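Local coordinates for protein OS-9 homolog (Saccharomyces cerevisiae, PDB 2YMA), which acts as an endoplasmic reticulum lectin that, together with HRD3, recruits misfolded lumenal glycoproteins for degradation, at residues A[35-40]-A[89-94]. Sequence-based numbering, arbitrary orientation.
Sequences DKLMVT and AEVVDM
Leu37 and Val91 sit abreast in the parallel strand pair of the mixed beta sheet in the Yos9 dimerization domain, where strand 36-39 runs beside the end of strand 84-92. Three nearly straight backbone hydrogen bonds hold the pair: Leu37 N reaches Glu90 O at 3.0 Å, Val92 N gives the shortest, 2.8 Å, to Leu37 O, and Val39 N meets Val92 O. Where the ladder starts, a water takes over, donating to Asp35 O and accepting from Glu90 N.

On one face, Leu37, Val39, Ala89 and Val91 form an apolar patch. Val39 CG2 meets Val91 CG1 methyl to methyl at 3.5 Å, and Phe58 of helix 52-67 packs on Leu37 and Val39. The opposite face carries Lys36, Met38 and Val92. The Lys36 chain, extended beyond CG, passes Val92 at about a right angle, its CE 4.1 Å from Val92 CG1. Its NZ stays 4.4 Å from Glu90 OE1, too far for a salt bridge, and pairs with Asp96 instead; Glu90 turns OE2 to Arg34. Along the other edge of strand 36-39, strand 23-28 pairs antiparallel through backbone hydrogen bonds of Lys36 with Leu26 and Met38 with Tyr24. Past the last hydrogen bond, Thr40 and Met94 meet at about a right angle: Met94 CG, anti to its own carbonyl carbon (chi1 -75°), lies 3.6 Å from Thr40 CG2.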
ATOM      1  N   ASP A  35     -10.189   0.339   9.331  1.00 49.71           N
ATOM      2  CA  ASP A  35     -11.032  -0.814   9.112  1.00 48.94           C
ATOM      3  C   ASP A  35     -10.151  -2.065   9.034  1.00 49.48           C
ATOM      4  O   ASP A  35      -9.018  -1.989   8.583  1.00 49.49           O
ATOM      5  CB  ASP A  35     -11.850  -0.613   7.825  1.00 53.92           C
ATOM      6  CG  ASP A  35     -12.757   0.641   7.876  1.00 56.63           C
ATOM      7  OD1 ASP A  35     -13.421   0.884   8.910  1.00 55.41           O
ATOM      8  OD2 ASP A  35     -12.821   1.382   6.870  1.00 51.63           O
ATOM      9  N   LYS A  36     -10.671  -3.192   9.523  1.00 49.30           N
ATOM     10  CA  LYS A  36     -10.018  -4.497   9.453  1.00 48.53           C
ATOM     11  C   LYS A  36     -10.968  -5.453   8.758  1.00 57.55           C
ATOM     12  O   LYS A  36     -12.149  -5.145   8.589  1.00 45.10           O
ATOM     13  CB  LYS A  36      -9.827  -5.094  10.847  1.00 51.93           C
ATOM     14  CG  LYS A  36      -8.658  -4.639  11.653  1.00 58.71           C
ATOM     15  CD  LYS A  36      -8.586  -5.526  12.897  1.00 59.87           C
ATOM     16  CE  LYS A  36      -7.383  -5.201  13.754  1.00 74.51           C
ATOM     17  NZ  LYS A  36      -7.371  -6.031  14.983  1.00 88.76           N
ATOM     18  N   LEU A  37     -10.462  -6.636   8.416  1.00 43.46           N
ATOM     19  CA  LEU A  37     -11.300  -7.729   7.926  1.00 42.26           C
ATOM     20  C   LEU A  37     -11.136  -8.952   8.827  1.00 54.20           C
ATOM     21  O   LEU A  37     -10.031  -9.255   9.299  1.00 49.36           O
ATOM     22  CB  LEU A  37     -10.929  -8.120   6.490  1.00 48.46           C
ATOM     23  CG  LEU A  37     -11.131  -7.053   5.416  1.00 51.49           C
ATOM     24  CD1 LEU A  37     -10.538  -7.494   4.092  1.00 47.22           C
ATOM     25  CD2 LEU A  37     -12.597  -6.629   5.285  1.00 38.42           C
ATOM     26  N   MET A  38     -12.231  -9.670   9.052  1.00 57.74           N
ATOM     27  CA  MET A  38     -12.174 -10.859   9.898  1.00 57.96           C
ATOM     28  C   MET A  38     -12.700 -12.114   9.218  1.00 58.47           C
ATOM     29  O   MET A  38     -13.847 -12.161   8.749  1.00 57.12           O
ATOM     30  CB  MET A  38     -12.935 -10.647  11.202  1.00 58.86           C
ATOM     31  CG  MET A  38     -12.890 -11.873  12.098  1.00 77.64           C
ATOM     32  SD  MET A  38     -13.840 -11.659  13.613  1.00 71.30           S
ATOM     33  CE  MET A  38     -15.508 -11.515  12.956  1.00 54.46           C
ATOM     34  N   VAL A  39     -11.858 -13.140   9.196  1.00 46.30           N
ATOM     35  CA  VAL A  39     -12.218 -14.405   8.573  1.00 56.66           C
ATOM     36  C   VAL A  39     -12.725 -15.355   9.642  1.00 69.12           C
ATOM     37  O   VAL A  39     -12.072 -15.545  10.669  1.00 78.59           O
ATOM     38  CB  VAL A  39     -11.017 -15.029   7.834  1.00 53.86           C
ATOM     39  CG1 VAL A  39     -11.395 -16.375   7.242  1.00 63.81           C
ATOM     40  CG2 VAL A  39     -10.547 -14.086   6.738  1.00 63.04           C
ATOM     41  N   THR A  40     -13.902 -15.931   9.414  1.00 73.97           N
ATOM     42  CA  THR A  40     -14.503 -16.876  10.359  1.00 64.98           C
ATOM     43  C   THR A  40     -14.616 -18.264   9.731  1.00 74.94           C
ATOM     44  O   THR A  40     -14.939 -19.238  10.402  1.00 78.46           O
ATOM     45  CB  THR A  40     -15.892 -16.402  10.831  1.00 66.81           C
ATOM     46  OG1 THR A  40     -16.784 -16.332   9.710  1.00 77.52           O
ATOM     47  CG2 THR A  40     -15.792 -15.011  11.459  1.00 68.27           C
ATOM     48  N   ALA A  89      -5.701  -3.619   4.353  1.00 48.54           N
ATOM     49  CA  ALA A  89      -6.314  -3.941   5.632  1.00 43.98           C
ATOM     50  C   ALA A  89      -5.723  -5.218   6.207  1.00 49.74           C
ATOM     51  O   ALA A  89      -5.406  -6.166   5.464  1.00 42.29           O
ATOM     52  CB  ALA A  89      -7.834  -4.076   5.472  1.00 42.90           C
ATOM     53  N   GLU A  90      -5.551  -5.234   7.527  1.00 45.39           N
ATOM     54  CA  GLU A  90      -5.183  -6.458   8.223  1.00 48.58           C
ATOM     55  C   GLU A  90      -6.339  -7.441   8.125  1.00 54.83           C
ATOM     56  O   GLU A  90      -7.517  -7.066   8.242  1.00 43.11           O
ATOM     57  CB  GLU A  90      -4.889  -6.202   9.704  1.00 52.40           C
ATOM     58  CG  GLU A  90      -3.733  -5.263   9.986  1.00 66.91           C
ATOM     59  CD  GLU A  90      -3.413  -5.178  11.472  1.00 92.32           C
ATOM     60  OE1 GLU A  90      -3.902  -6.037  12.241  1.00102.04           O
ATOM     61  OE2 GLU A  90      -2.671  -4.255  11.872  1.00101.09           O
ATOM     62  N   VAL A  91      -6.000  -8.700   7.897  1.00 53.82           N
ATOM     63  CA  VAL A  91      -6.970  -9.773   8.000  1.00 53.33           C
ATOM     64  C   VAL A  91      -6.685 -10.523   9.295  1.00 49.96           C
ATOM     65  O   VAL A  91      -5.590 -11.066   9.487  1.00 55.71           O
ATOM     66  CB  VAL A  91      -6.892 -10.713   6.788  1.00 53.55           C
ATOM     67  CG1 VAL A  91      -7.781 -11.916   6.994  1.00 34.53           C
ATOM     68  CG2 VAL A  91      -7.273  -9.959   5.514  1.00 44.04           C
ATOM     69  N   VAL A  92      -7.650 -10.515  10.208  1.00 54.96           N
ATOM     70  CA  VAL A  92      -7.489 -11.223  11.475  1.00 56.87           C
ATOM     71  C   VAL A  92      -8.510 -12.347  11.582  1.00 57.49           C
ATOM     72  O   VAL A  92      -9.500 -12.362  10.848  1.00 60.97           O
ATOM     73  CB  VAL A  92      -7.645 -10.282  12.695  1.00 52.25           C
ATOM     74  CG1 VAL A  92      -6.656  -9.121  12.612  1.00 48.14           C
ATOM     75  CG2 VAL A  92      -9.088  -9.772  12.803  1.00 45.40           C
ATOM     76  N   ASP A  93      -8.264 -13.286  12.497  1.00 64.21           N
ATOM     77  CA  ASP A  93      -9.253 -14.315  12.820  1.00 62.04           C
ATOM     78  C   ASP A  93     -10.149 -13.893  13.979  1.00 71.21           C
ATOM     79  O   ASP A  93     -10.103 -12.751  14.436  1.00 73.99           O
ATOM     80  CB  ASP A  93      -8.581 -15.645  13.153  1.00 64.44           C
ATOM     81  CG  ASP A  93      -7.712 -15.564  14.393  1.00 76.81           C
ATOM     82  OD1 ASP A  93      -7.908 -14.625  15.198  1.00 77.34           O
ATOM     83  OD2 ASP A  93      -6.834 -16.444  14.562  1.00 77.05           O
ATOM     84  N   MET A  94     -10.952 -14.832  14.465  1.00 80.35           N
ATOM     85  CA  MET A  94     -11.944 -14.527  15.493  1.00 74.06           C
ATOM     86  C   MET A  94     -11.347 -14.218  16.863  1.00 75.31           C
ATOM     87  O   MET A  94     -12.047 -13.730  17.754  1.00 81.09           O
ATOM     88  CB  MET A  94     -12.947 -15.664  15.611  1.00 71.25           C
ATOM     89  CG  MET A  94     -13.944 -15.696  14.473  1.00 81.31           C
ATOM     90  SD  MET A  94     -15.178 -16.973  14.761  1.00112.30           S
ATOM     91  CE  MET A  94     -14.223 -18.450  14.433  1.00134.84           C
TER
HETATM   92  O   HOH W   1      -6.516  -2.925   8.866  1.00 43.91           O